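Ectoine hydroxylase (Sphingopyxis alaskensis, PDB 4MHU) catalyses the iron- and 2-oxoglutarate-dependent hydroxylation of L-ectoine to 5-hydroxyectoine, a compatible solute that helps cells survive osmotic stress. Local coordinates at residues S153-W158 with F247-M252; E130-Q135 with G296-L301; A85-T90 with R288-A293. All coordinates share one frame; numbering follows the deposited sequence.

Interaction 1 (S153-W158 with F247-M252); sequences SDFETW and FDCNLM. With FE (Fe (III) ion), chain C.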
ATOM      1  N   SER A 153       1.673   5.616   9.439  1.00 45.22           N
ATOM      2  CA  SER A 153       2.353   5.852   8.183  1.00 44.80           C
ATOM      3  C   SER A 153       3.274   4.714   7.802  1.00 47.15           C
ATOM      4  O   SER A 153       4.302   4.501   8.446  1.00 51.10           O
ATOM      5  CB  SER A 153       3.185   7.112   8.248  1.00 41.77           C
ATOM      6  OG  SER A 153       3.851   7.255   7.014  1.00 40.41           O
ATOM      7  N   ASP A 154       2.957   4.027   6.715  1.00 50.13           N
ATOM      8  CA  ASP A 154       3.815   2.935   6.264  1.00 51.68           C
ATOM      9  C   ASP A 154       5.273   3.341   6.282  1.00 48.47           C
ATOM     10  O   ASP A 154       6.087   2.646   6.850  1.00 51.06           O
ATOM     11  CB  ASP A 154       3.404   2.424   4.887  1.00 52.91           C
ATOM     12  CG  ASP A 154       2.020   1.772   4.890  1.00 55.52           C
ATOM     13  OD1 ASP A 154       1.496   1.528   5.999  1.00 65.27           O
ATOM     14  OD2 ASP A 154       1.454   1.500   3.796  1.00 54.34           O
ATOM     15  N   PHE A 155       5.598   4.491   5.736  1.00 48.64           N
ATOM     16  CA  PHE A 155       7.013   4.860   5.597  1.00 51.40           C
ATOM     17  C   PHE A 155       7.772   4.919   6.917  1.00 55.71           C
ATOM     18  O   PHE A 155       8.954   4.564   6.990  1.00 57.46           O
ATOM     19  CB  PHE A 155       7.157   6.220   4.918  1.00 50.76           C
ATOM     20  CG  PHE A 155       8.577   6.660   4.766  1.00 51.39           C
ATOM     21  CD1 PHE A 155       9.425   5.998   3.894  1.00 57.62           C
ATOM     22  CD2 PHE A 155       9.079   7.703   5.511  1.00 53.74           C
ATOM     23  CE1 PHE A 155      10.746   6.384   3.754  1.00 59.19           C
ATOM     24  CE2 PHE A 155      10.394   8.108   5.371  1.00 57.22           C
ATOM     25  CZ  PHE A 155      11.233   7.448   4.493  1.00 60.58           C
ATOM     26  N   GLU A 156       7.109   5.401   7.957  1.00 59.11           N
ATOM     27  CA  GLU A 156       7.761   5.525   9.259  1.00 58.38           C
ATOM     28  C   GLU A 156       8.290   4.163   9.680  1.00 49.69           C
ATOM     29  O   GLU A 156       9.398   4.071  10.186  1.00 52.69           O
ATOM     30  CB  GLU A 156       6.805   6.118  10.314  1.00 56.35           C
ATOM     31  CG  GLU A 156       7.472   6.492  11.635  1.00 57.19           C
ATOM     32  CD  GLU A 156       7.615   5.319  12.598  1.00 56.63           C
ATOM     33  OE1 GLU A 156       7.126   4.220  12.279  1.00 56.10           O
ATOM     34  OE2 GLU A 156       8.225   5.490  13.676  1.00 52.88           O
ATOM     35  N   THR A 157       7.516   3.110   9.443  1.00 47.53           N
ATOM     36  CA  THR A 157       7.991   1.738   9.719  1.00 51.15           C
ATOM     37  C   THR A 157       9.010   1.271   8.703  1.00 52.75           C
ATOM     38  O   THR A 157       9.992   0.644   9.056  1.00 55.55           O
ATOM     39  CB  THR A 157       6.838   0.723   9.776  1.00 49.18           C
ATOM     40  OG1 THR A 157       6.041   0.998  10.917  1.00 52.47           O
ATOM     41  CG2 THR A 157       7.332  -0.691   9.911  1.00 52.31           C
ATOM     42  N   TRP A 158       8.776   1.555   7.430  1.00 61.21           N
ATOM     43  CA  TRP A 158       9.664   1.047   6.385  1.00 59.67           C
ATOM     44  C   TRP A 158      11.047   1.625   6.586  1.00 56.74           C
ATOM     45  O   TRP A 158      12.039   0.924   6.458  1.00 58.36           O
ATOM     46  CB  TRP A 158       9.096   1.325   4.985  1.00 58.92           C
ATOM     47  CG  TRP A 158       7.830   0.540   4.697  1.00 57.87           C
ATOM     48  CD1 TRP A 158       7.390  -0.578   5.361  1.00 64.25           C
ATOM     49  CD2 TRP A 158       6.860   0.797   3.680  1.00 56.26           C
ATOM     50  NE1 TRP A 158       6.206  -1.024   4.822  1.00 62.43           N
ATOM     51  CE2 TRP A 158       5.859  -0.202   3.786  1.00 57.52           C
ATOM     52  CE3 TRP A 158       6.721   1.782   2.696  1.00 60.72           C
ATOM     53  CZ2 TRP A 158       4.747  -0.250   2.938  1.00 54.63           C
ATOM     54  CZ3 TRP A 158       5.602   1.727   1.837  1.00 53.31           C
ATOM     55  CH2 TRP A 158       4.634   0.729   1.980  1.00 52.70           C
ATOM     56  N   PHE A 247      -1.574   5.178  -2.990  1.00 49.26           N
ATOM     57  CA  PHE A 247      -1.178   6.233  -2.066  1.00 46.08           C
ATOM     58  C   PHE A 247       0.286   6.292  -1.813  1.00 43.67           C
ATOM     59  O   PHE A 247       0.973   5.282  -1.812  1.00 49.70           O
ATOM     60  CB  PHE A 247      -1.963   6.193  -0.751  1.00 53.16           C
ATOM     61  CG  PHE A 247      -2.006   4.854  -0.062  1.00 55.67           C
ATOM     62  CD1 PHE A 247      -2.851   3.860  -0.493  1.00 59.48           C
ATOM     63  CD2 PHE A 247      -1.270   4.633   1.085  1.00 60.59           C
ATOM     64  CE1 PHE A 247      -2.920   2.630   0.173  1.00 62.56           C
ATOM     65  CE2 PHE A 247      -1.330   3.413   1.758  1.00 62.74           C
ATOM     66  CZ  PHE A 247      -2.152   2.402   1.298  1.00 58.88           C
ATOM     67  N   ASP A 248       0.762   7.506  -1.612  1.00 41.58           N
ATOM     68  CA  ASP A 248       2.111   7.745  -1.132  1.00 39.69           C
ATOM     69  C   ASP A 248       2.460   6.892   0.109  1.00 38.03           C
ATOM     70  O   ASP A 248       1.619   6.652   0.957  1.00 40.96           O
ATOM     71  CB  ASP A 248       2.262   9.216  -0.777  1.00 37.15           C
ATOM     72  CG  ASP A 248       3.657   9.553  -0.392  1.00 41.89           C
ATOM     73  OD1 ASP A 248       4.558   9.421  -1.229  1.00 47.20           O
ATOM     74  OD2 ASP A 248       3.895   9.889   0.781  1.00 50.98           O
ATOM     75  N   CYS A 249       3.707   6.465   0.208  1.00 39.24           N
ATOM     76  CA  CYS A 249       4.205   5.642   1.333  1.00 42.88           C
ATOM     77  C   CYS A 249       4.023   6.269   2.721  1.00 45.87           C
ATOM     78  O   CYS A 249       3.972   5.548   3.723  1.00 52.44           O
ATOM     79  CB  CYS A 249       5.696   5.334   1.121  1.00 44.01           C
ATOM     80  SG  CYS A 249       6.738   6.805   0.808  1.00 52.61           S
ATOM     81  N   ASN A 250       3.936   7.602   2.786  1.00 46.18           N
ATOM     82  CA  ASN A 250       3.855   8.331   4.069  1.00 43.93           C
ATOM     83  C   ASN A 250       2.461   8.945   4.338  1.00 45.02           C
ATOM     84  O   ASN A 250       2.300   9.750   5.238  1.00 45.17           O
ATOM     85  CB  ASN A 250       4.931   9.409   4.090  1.00 44.89           C
ATOM     86  CG  ASN A 250       5.082  10.086   5.431  1.00 42.73           C
ATOM     87  OD1 ASN A 250       5.213   9.437   6.451  1.00 47.79           O
ATOM     88  ND2 ASN A 250       5.082  11.406   5.427  1.00 43.95           N
ATOM     89  N   LEU A 251       1.459   8.572   3.543  1.00 44.50           N
ATOM     90  CA  LEU A 251       0.090   8.990   3.815  1.00 42.15           C
ATOM     91  C   LEU A 251      -0.369   8.334   5.125  1.00 45.18           C
ATOM     92  O   LEU A 251      -0.145   7.145   5.360  1.00 51.72           O
ATOM     93  CB  LEU A 251      -0.831   8.634   2.636  1.00 39.97           C
ATOM     94  CG  LEU A 251      -2.252   9.268   2.534  1.00 39.54           C
ATOM     95  CD1 LEU A 251      -2.263  10.784   2.524  1.00 38.18           C
ATOM     96  CD2 LEU A 251      -3.016   8.746   1.311  1.00 35.53           C
ATOM     97  N   MET A 252      -0.976   9.128   5.996  1.00 45.79           N
ATOM     98  CA  MET A 252      -1.479   8.625   7.257  1.00 43.60           C
ATOM     99  C   MET A 252      -2.822   8.018   6.965  1.00 42.36           C
ATOM    100  O   MET A 252      -3.708   8.711   6.452  1.00 38.25           O
ATOM    101  CB  MET A 252      -1.647   9.768   8.275  1.00 43.24           C
ATOM    102  CG  MET A 252      -2.071   9.292   9.659  1.00 44.64           C
ATOM    103  SD  MET A 252      -0.827   8.205  10.407  1.00 42.44           S
ATOM    104  CE  MET A 252       0.595   9.273  10.429  1.00 37.74           C
TER
HETATM  105 FE    FE C 401      -0.693   0.178   5.663  1.00 92.80          FE
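Asp154 comes up against Cys249 at its root and against the iron at its tip. Its CB lies 3.4 Å from Cys249 O. With CG anti to the carbonyl carbon (chi1 -65°), the carboxylate is carried on to the metal, which OD1 binds at 2.6 Å; OD2 is not bonded to the iron and lies 3.9 Å from Phe247 CE2, the carboxylate and ring planes lying 50° apart. His152 also binds the iron through NE2, and with His253 these residues make up the two-histidine, one-carboxylate facial triad of the 2-oxoglutarate dioxygenases.

Two hydrogen bonds, from the residues on either side of Asp154, clip the helix start to the turn at 248-251. Ser153 OG, at the N-cap position, donates to Asn250 OD1 (2.6 Å), tilted 33° from the plane of that carbonyl, and Phe155 N donates to Cys249 O (2.8 Å). The Asn250 amide is fixed from its other end as well, since ND2 bonds to the backbone oxygens of His193 and Thr195. Asp248 OD2 accepts from Asn250 N, an Asx turn within the type I turn from Asp248 to Leu251.

Cys249 touches two aromatic side chains: its CB packs 3.7 Å from Trp158 CZ3, while SG makes an oblique sulfur-aromatic contact with Phe155. Trp158, important for ectoine stabilization, also takes Asp154 CB over one ring face. Helix 154-162 therefore starts against the turn joining strands 244-248 and 252-255, with Ser171 of strand 169-175 touching both Asp154 and Trp158, strand 264-273 reaching them through Phe268 and Val270, and strand 195-197 beside Phe155.

Interaction 2 (E130-Q135 with G296-L301); sequences EVYIHQ and GEPAAL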
ATOM      1  N   GLU A 130      12.647   3.187 -12.472  1.00 56.01           N
ATOM      2  CA  GLU A 130      12.238   1.792 -12.602  1.00 58.25           C
ATOM      3  C   GLU A 130      11.865   1.385 -11.178  1.00 57.49           C
ATOM      4  O   GLU A 130      12.290   2.049 -10.214  1.00 57.61           O
ATOM      5  CB  GLU A 130      13.375   0.891 -13.163  1.00 60.73           C
ATOM      6  CG  GLU A 130      13.877   1.221 -14.577  1.00 55.48           C
ATOM      7  CD  GLU A 130      12.765   1.192 -15.609  1.00 61.57           C
ATOM      8  OE1 GLU A 130      12.096   0.141 -15.758  1.00 65.49           O
ATOM      9  OE2 GLU A 130      12.552   2.227 -16.279  1.00 63.80           O
ATOM     10  N   VAL A 131      11.080   0.316 -11.049  1.00 54.02           N
ATOM     11  CA  VAL A 131      10.542  -0.093  -9.760  1.00 51.51           C
ATOM     12  C   VAL A 131      10.634  -1.593  -9.546  1.00 55.92           C
ATOM     13  O   VAL A 131      10.829  -2.369 -10.497  1.00 52.34           O
ATOM     14  CB  VAL A 131       9.056   0.282  -9.599  1.00 51.57           C
ATOM     15  CG1 VAL A 131       8.820   1.755  -9.889  1.00 56.80           C
ATOM     16  CG2 VAL A 131       8.175  -0.574 -10.504  1.00 51.89           C
ATOM     17  N   TYR A 132      10.468  -1.970  -8.275  1.00 53.09           N
ATOM     18  CA  TYR A 132      10.369  -3.351  -7.845  1.00 49.26           C
ATOM     19  C   TYR A 132       9.370  -3.438  -6.665  1.00 55.64           C
ATOM     20  O   TYR A 132       9.079  -2.429  -6.019  1.00 62.11           O
ATOM     21  CB  TYR A 132      11.756  -3.836  -7.407  1.00 47.89           C
ATOM     22  CG  TYR A 132      12.186  -3.312  -6.059  1.00 48.48           C
ATOM     23  CD1 TYR A 132      12.683  -2.031  -5.914  1.00 46.87           C
ATOM     24  CD2 TYR A 132      12.075  -4.090  -4.934  1.00 48.65           C
ATOM     25  CE1 TYR A 132      13.074  -1.551  -4.681  1.00 48.83           C
ATOM     26  CE2 TYR A 132      12.464  -3.624  -3.693  1.00 50.49           C
ATOM     27  CZ  TYR A 132      12.961  -2.355  -3.567  1.00 51.68           C
ATOM     28  OH  TYR A 132      13.331  -1.905  -2.313  1.00 51.65           O
ATOM     29  N   ILE A 133       8.859  -4.627  -6.355  1.00 51.76           N
ATOM     30  CA  ILE A 133       7.899  -4.755  -5.273  1.00 50.95           C
ATOM     31  C   ILE A 133       8.625  -4.827  -3.948  1.00 53.09           C
ATOM     32  O   ILE A 133       9.442  -5.679  -3.751  1.00 50.60           O
ATOM     33  CB  ILE A 133       7.044  -6.009  -5.429  1.00 51.32           C
ATOM     34  CG1 ILE A 133       6.301  -5.979  -6.768  1.00 56.23           C
ATOM     35  CG2 ILE A 133       6.077  -6.146  -4.259  1.00 52.70           C
ATOM     36  CD1 ILE A 133       5.489  -4.710  -7.001  1.00 60.25           C
ATOM     37  N   HIS A 134       8.322  -3.919  -3.038  1.00 56.95           N
ATOM     38  CA  HIS A 134       8.918  -3.956  -1.714  1.00 53.92           C
ATOM     39  C   HIS A 134       8.168  -4.953  -0.867  1.00 53.07           C
ATOM     40  O   HIS A 134       8.724  -5.535   0.038  1.00 57.04           O
ATOM     41  CB  HIS A 134       8.861  -2.565  -1.102  1.00 54.74           C
ATOM     42  CG  HIS A 134       8.993  -2.527   0.385  1.00 54.24           C
ATOM     43  ND1 HIS A 134      10.193  -2.301   1.015  1.00 61.99           N
ATOM     44  CD2 HIS A 134       8.064  -2.603   1.365  1.00 55.78           C
ATOM     45  CE1 HIS A 134      10.005  -2.269   2.325  1.00 61.03           C
ATOM     46  NE2 HIS A 134       8.717  -2.442   2.564  1.00 56.23           N
ATOM     47  N   GLN A 135       6.892  -5.136  -1.166  1.00 53.90           N
ATOM     48  CA  GLN A 135       6.014  -5.987  -0.371  1.00 49.57           C
ATOM     49  C   GLN A 135       4.719  -6.179  -1.130  1.00 50.36           C
ATOM     50  O   GLN A 135       4.271  -5.288  -1.852  1.00 54.60           O
ATOM     51  CB  GLN A 135       5.722  -5.357   0.982  1.00 50.41           C
ATOM     52  CG  GLN A 135       4.740  -6.162   1.813  1.00 57.01           C
ATOM     53  CD  GLN A 135       4.218  -5.414   3.010  1.00 58.10           C
ATOM     54  OE1 GLN A 135       3.065  -4.974   3.053  1.00 60.30           O
ATOM     55  NE2 GLN A 135       5.061  -5.271   3.991  1.00 56.61           N
ATOM     56  N   GLY A 296      17.018  -7.425  -0.147  1.00 86.14           N
ATOM     57  CA  GLY A 296      18.028  -7.713  -1.192  1.00 90.34           C
ATOM     58  C   GLY A 296      18.831  -6.529  -1.840  1.00 89.48           C
ATOM     59  O   GLY A 296      19.043  -5.495  -1.226  1.00 80.96           O
ATOM     60  N   GLU A 297      19.336  -6.753  -3.060  1.00 94.03           N
ATOM     61  CA  GLU A 297      19.888  -5.723  -3.944  1.00 85.75           C
ATOM     62  C   GLU A 297      19.173  -5.919  -5.270  1.00 79.15           C
ATOM     63  O   GLU A 297      19.775  -6.313  -6.239  1.00 78.93           O
ATOM     64  CB  GLU A 297      21.397  -5.930  -4.101  1.00 96.89           C
ATOM     65  CG  GLU A 297      22.160  -4.838  -4.845  1.00101.97           C
ATOM     66  CD  GLU A 297      23.678  -4.953  -4.656  1.00110.38           C
ATOM     67  OE1 GLU A 297      24.158  -6.035  -4.238  1.00111.19           O
ATOM     68  OE2 GLU A 297      24.402  -3.962  -4.926  1.00102.97           O
ATOM     69  N   PRO A 298      17.865  -5.637  -5.309  1.00 84.83           N
ATOM     70  CA  PRO A 298      16.944  -6.171  -6.301  1.00 75.97           C
ATOM     71  C   PRO A 298      16.985  -5.442  -7.619  1.00 69.03           C
ATOM     72  O   PRO A 298      17.653  -4.424  -7.731  1.00 69.70           O
ATOM     73  CB  PRO A 298      15.596  -5.920  -5.651  1.00 84.23           C
ATOM     74  CG  PRO A 298      15.797  -4.578  -5.012  1.00 85.53           C
ATOM     75  CD  PRO A 298      17.233  -4.551  -4.540  1.00 86.74           C
ATOM     76  N   ALA A 299      16.217  -5.958  -8.575  1.00 66.31           N
ATOM     77  CA  ALA A 299      16.244  -5.542  -9.974  1.00 64.12           C
ATOM     78  C   ALA A 299      14.853  -5.109 -10.529  1.00 64.62           C
ATOM     79  O   ALA A 299      13.795  -5.454 -10.001  1.00 58.48           O
ATOM     80  CB  ALA A 299      16.788  -6.685 -10.812  1.00 59.90           C
ATOM     81  N   ALA A 300      14.873  -4.388 -11.640  1.00 61.48           N
ATOM     82  CA  ALA A 300      13.670  -3.758 -12.138  1.00 62.49           C
ATOM     83  C   ALA A 300      12.677  -4.769 -12.625  1.00 65.34           C
ATOM     84  O   ALA A 300      13.005  -5.672 -13.382  1.00 69.88           O
ATOM     85  CB  ALA A 300      13.985  -2.773 -13.245  1.00 65.72           C
ATOM     86  N   LEU A 301      11.453  -4.601 -12.147  1.00 69.07           N
ATOM     87  CA  LEU A 301      10.313  -5.358 -12.591  1.00 65.83           C
ATOM     88  C   LEU A 301      10.108  -5.138 -14.084  1.00 63.53           C
ATOM     89  O   LEU A 301      10.224  -4.016 -14.560  1.00 55.56           O
ATOM     90  CB  LEU A 301       9.102  -4.857 -11.822  1.00 70.08           C
ATOM     91  CG  LEU A 301       7.734  -5.159 -12.418  1.00 77.33           C
ATOM     92  CD1 LEU A 301       7.309  -6.583 -12.084  1.00 74.31           C
ATOM     93  CD2 LEU A 301       6.733  -4.135 -11.915  1.00 79.08           C
TER
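The Tyr132 ring carries Pro298 on one face: Pro298 CG sits over the middle of the ring, 3.7 Å from its centroid and 10° off the normal, a textbook CH-pi contact. All six ring carbons see that single methylene at similar range, with Tyr132 CE2 the nearest at 3.7 Å, and Pro298 CB follows over CD2. Tyr132 CG sits between its own N and C (chi1 76°), which swings the ring toward Pro298. At the far end of the ring, Tyr132 OH is hydrogen-bonded to Asn272 ND2, which ties its tip to the adjacent strand, and Val274 and Leu278 add further packing around the side chain.

Strand 131-141, which begins here, is an inner strand of the large antiparallel sheet of this cupin-like double-stranded beta-helix, flanked by strands 264-273 and 97-101. After a corner at His134 the strand goes on to Gln135, which binds L-ectoine. The 296-301 tail, which follows strand 264-273 in the sequence without regular structure, crosses the start of this strand steeply, the touching parts running 109° apart, and does not extend the sheet.

A single hydrogen bond joins the two backbones: Leu301 N donates to Val131 O at 2.8 Å, nearly straight. Ala300 CA adds a CA-H...O contact to the same oxygen (3.6 Å). Beyond them the Val131 and Leu301 side chains run alongside one another, Val131 CG2 4.1 Å from Leu301 CD2; Ala120 of helix 117-126 and Ala115 of helix 108-115 also touch Leu301. At the outer end Glu130 CB meets Ala300 CB at 3.7 Å, while the Glu130 carboxylate turns to a salt bridge with Arg124.

Interaction 3 (A85-T90 with R288-A293); sequences ADTIVT and RPWFLA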
ATOM      1  N   ALA A  85       4.399 -21.382   4.513  1.00 60.69           N
ATOM      2  CA  ALA A  85       3.828 -21.145   5.842  1.00 62.74           C
ATOM      3  C   ALA A  85       4.311 -19.876   6.546  1.00 58.89           C
ATOM      4  O   ALA A  85       3.595 -19.320   7.362  1.00 58.01           O
ATOM      5  CB  ALA A  85       4.091 -22.356   6.731  1.00 64.13           C
ATOM      6  N   ASP A  86       5.528 -19.441   6.255  1.00 65.83           N
ATOM      7  CA  ASP A  86       6.066 -18.202   6.833  1.00 72.31           C
ATOM      8  C   ASP A  86       5.187 -16.988   6.437  1.00 66.16           C
ATOM      9  O   ASP A  86       5.102 -16.000   7.172  1.00 63.19           O
ATOM     10  CB  ASP A  86       7.530 -17.951   6.355  1.00 82.08           C
ATOM     11  CG  ASP A  86       8.532 -19.043   6.802  1.00 93.53           C
ATOM     12  OD1 ASP A  86       8.324 -19.645   7.878  1.00103.24           O
ATOM     13  OD2 ASP A  86       9.538 -19.289   6.079  1.00 90.08           O
ATOM     14  N   THR A  87       4.561 -17.059   5.263  1.00 58.37           N
ATOM     15  CA  THR A  87       3.834 -15.917   4.706  1.00 57.08           C
ATOM     16  C   THR A  87       2.366 -15.823   5.125  1.00 57.13           C
ATOM     17  O   THR A  87       1.691 -14.889   4.732  1.00 57.07           O
ATOM     18  CB  THR A  87       3.828 -15.950   3.166  1.00 57.19           C
ATOM     19  OG1 THR A  87       2.983 -17.008   2.700  1.00 59.49           O
ATOM     20  CG2 THR A  87       5.224 -16.116   2.604  1.00 59.67           C
ATOM     21  N   ILE A  88       1.864 -16.784   5.893  1.00 56.98           N
ATOM     22  CA  ILE A  88       0.445 -16.835   6.207  1.00 61.20           C
ATOM     23  C   ILE A  88       0.160 -16.021   7.467  1.00 63.31           C
ATOM     24  O   ILE A  88       1.006 -15.936   8.356  1.00 67.38           O
ATOM     25  CB  ILE A  88      -0.017 -18.286   6.398  1.00 65.78           C
ATOM     26  CG1 ILE A  88       0.415 -19.149   5.214  1.00 71.60           C
ATOM     27  CG2 ILE A  88      -1.525 -18.361   6.539  1.00 66.42           C
ATOM     28  CD1 ILE A  88      -0.135 -18.694   3.882  1.00 76.33           C
ATOM     29  N   VAL A  89      -1.003 -15.375   7.516  1.00 62.31           N
ATOM     30  CA  VAL A  89      -1.492 -14.714   8.742  1.00 63.06           C
ATOM     31  C   VAL A  89      -2.928 -15.145   9.003  1.00 63.39           C
ATOM     32  O   VAL A  89      -3.700 -15.349   8.073  1.00 65.34           O
ATOM     33  CB  VAL A  89      -1.361 -13.187   8.686  1.00 58.80           C
ATOM     34  CG1 VAL A  89      -2.029 -12.525   9.887  1.00 56.92           C
ATOM     35  CG2 VAL A  89       0.109 -12.826   8.674  1.00 63.85           C
ATOM     36  N   THR A  90      -3.265 -15.301  10.277  1.00 68.98           N
ATOM     37  CA  THR A  90      -4.414 -16.116  10.669  1.00 75.48           C
ATOM     38  C   THR A  90      -5.209 -15.535  11.835  1.00 77.50           C
ATOM     39  O   THR A  90      -4.720 -14.713  12.618  1.00 71.75           O
ATOM     40  CB  THR A  90      -3.956 -17.552  11.029  1.00 74.33           C
ATOM     41  OG1 THR A  90      -2.565 -17.526  11.392  1.00 75.66           O
ATOM     42  CG2 THR A  90      -4.128 -18.496   9.839  1.00 73.82           C
ATOM     43  N   ARG A 288      14.031  -7.803  10.447  1.00 72.79           N
ATOM     44  CA  ARG A 288      12.590  -7.967  10.076  1.00 75.77           C
ATOM     45  C   ARG A 288      12.288  -9.005   8.955  1.00 69.36           C
ATOM     46  O   ARG A 288      12.747  -8.845   7.829  1.00 71.42           O
ATOM     47  CB  ARG A 288      12.017  -6.616   9.655  1.00 71.61           C
ATOM     48  CG  ARG A 288      10.601  -6.372  10.152  1.00 72.53           C
ATOM     49  CD  ARG A 288       9.986  -5.161   9.469  1.00 72.33           C
ATOM     50  NE  ARG A 288       8.555  -5.034   9.699  1.00 70.14           N
ATOM     51  CZ  ARG A 288       7.698  -4.420   8.883  1.00 70.98           C
ATOM     52  NH1 ARG A 288       8.081  -3.849   7.736  1.00 60.44           N
ATOM     53  NH2 ARG A 288       6.420  -4.384   9.222  1.00 76.84           N
ATOM     54  N   PRO A 289      11.473 -10.044   9.245  1.00 68.39           N
ATOM     55  CA  PRO A 289      11.334 -11.199   8.329  1.00 65.74           C
ATOM     56  C   PRO A 289      11.265 -10.863   6.839  1.00 73.97           C
ATOM     57  O   PRO A 289      10.592  -9.914   6.449  1.00 75.18           O
ATOM     58  CB  PRO A 289      10.027 -11.859   8.782  1.00 64.54           C
ATOM     59  CG  PRO A 289       9.910 -11.518  10.226  1.00 64.04           C
ATOM     60  CD  PRO A 289      10.550 -10.153  10.394  1.00 67.79           C
ATOM     61  N   TRP A 290      11.960 -11.666   6.034  1.00 77.01           N
ATOM     62  CA  TRP A 290      12.111 -11.475   4.586  1.00 65.45           C
ATOM     63  C   TRP A 290      10.828 -11.207   3.821  1.00 64.09           C
ATOM     64  O   TRP A 290      10.840 -10.443   2.857  1.00 69.46           O
ATOM     65  CB  TRP A 290      12.785 -12.716   3.978  1.00 69.78           C
ATOM     66  CG  TRP A 290      11.961 -13.970   4.110  1.00 70.48           C
ATOM     67  CD1 TRP A 290      11.881 -14.803   5.203  1.00 71.75           C
ATOM     68  CD2 TRP A 290      11.085 -14.522   3.121  1.00 67.48           C
ATOM     69  NE1 TRP A 290      11.004 -15.832   4.947  1.00 71.56           N
ATOM     70  CE2 TRP A 290      10.513 -15.686   3.671  1.00 72.47           C
ATOM     71  CE3 TRP A 290      10.719 -14.138   1.823  1.00 68.90           C
ATOM     72  CZ2 TRP A 290       9.605 -16.475   2.962  1.00 77.65           C
ATOM     73  CZ3 TRP A 290       9.807 -14.922   1.119  1.00 66.47           C
ATOM     74  CH2 TRP A 290       9.266 -16.075   1.687  1.00 74.47           C
ATOM     75  N   PHE A 291       9.731 -11.836   4.227  1.00 62.77           N
ATOM     76  CA  PHE A 291       8.440 -11.694   3.510  1.00 65.20           C
ATOM     77  C   PHE A 291       7.709 -10.336   3.667  1.00 65.77           C
ATOM     78  O   PHE A 291       6.770 -10.026   2.906  1.00 58.25           O
ATOM     79  CB  PHE A 291       7.482 -12.836   3.872  1.00 70.06           C
ATOM     80  CG  PHE A 291       7.174 -12.973   5.350  1.00 70.22           C
ATOM     81  CD1 PHE A 291       7.742 -13.994   6.098  1.00 72.20           C
ATOM     82  CD2 PHE A 291       6.249 -12.156   5.960  1.00 74.54           C
ATOM     83  CE1 PHE A 291       7.433 -14.166   7.436  1.00 75.94           C
ATOM     84  CE2 PHE A 291       5.928 -12.321   7.298  1.00 80.16           C
ATOM     85  CZ  PHE A 291       6.522 -13.330   8.040  1.00 80.51           C
ATOM     86  N   LEU A 292       8.145  -9.555   4.657  1.00 64.49           N
ATOM     87  CA  LEU A 292       7.681  -8.193   4.882  1.00 61.12           C
ATOM     88  C   LEU A 292       8.428  -7.157   4.062  1.00 62.52           C
ATOM     89  O   LEU A 292       7.926  -6.055   3.912  1.00 60.92           O
ATOM     90  CB  LEU A 292       7.838  -7.806   6.350  1.00 61.05           C
ATOM     91  CG  LEU A 292       7.110  -8.655   7.376  1.00 57.25           C
ATOM     92  CD1 LEU A 292       7.230  -7.973   8.720  1.00 62.06           C
ATOM     93  CD2 LEU A 292       5.661  -8.813   6.981  1.00 58.85           C
ATOM     94  N   ALA A 293       9.606  -7.495   3.538  1.00 62.75           N
ATOM     95  CA  ALA A 293      10.396  -6.534   2.762  1.00 62.82           C
ATOM     96  C   ALA A 293      11.580  -7.181   2.047  1.00 71.48           C
ATOM     97  O   ALA A 293      12.403  -7.875   2.680  1.00 78.58           O
ATOM     98  CB  ALA A 293      10.874  -5.400   3.656  1.00 58.22           C
TER
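The short 3-10 segment 85-87, which leads into edge strand 88-90 of the large sheet of the cupin-like double-stranded beta-helix, meets the helical bend at 290-292 in the tail that follows strand 264-273. Asp86 and Thr87 face Trp290 and Phe291 there, and the contact sets one backbone carbonyl and the threonine methyl against the aromatic residues.

Phe291 is the middle of it. A chi1 of 57° tucks the Phe291 ring over its own backbone and sets it against Asp86 O. One face receives this backbone oxygen, displaced toward the rim at CE1 and CZ, together with Thr87 CA. The opposite face is taken by Pro289 CB, 3.7 Å above the plane, so the ring is held between the neighbouring segment and its own chain. Asp86 CB adds a contact of 3.9 Å to Phe291 CE1, and Phe101 of strand 97-101 meets the ring at an inclination of about 50°.

The Trp290 ring packs back on its own chain, with Phe291 CB 3.9 Å above its centre. Thr87 CG2 fits into the angle between the two aromatic residues, 4.1 Å from Trp290 CH2 and 4.2 Å from Phe291 CB. On the same threonine, Thr87 OG1 is hydrogen-bonded to Asp84 O and Gln106 OE1.

Just past the bend, Leu292 O is hydrogen-bonded to Gln135 NE2, which brings the tail up to the substrate site. On the outside, Asp86 OD2 lies in the plane of the indole at its edge, 3.9 Å from Trp290 NE1, with the carboxylate turned 81° to the ring.

Overall arrangement
The three contacts are spaced almost evenly, their centres 18 to 19 Å apart, and all reach the same seven-stranded sheet. Along the chain, 153-158 and 247-252 both fall within the spans bracketed by interactions 2 and 3, whose own segments alternate in the order 85-90, 130-135, 288-293, 296-301. Interaction 1 supplies the carboxylate of the iron site; the other two hold the tail after strand 264-273 against the sheet, at strand 131-141 and just before edge strand 88-90. They come together around the substrate region: His134 of interaction 2 packs on Trp158 of interaction 1, and Arg288 of interaction 3 lies against Thr157 and Trp158. The C-terminal tail thus probably helps to enclose the ectoine pocket.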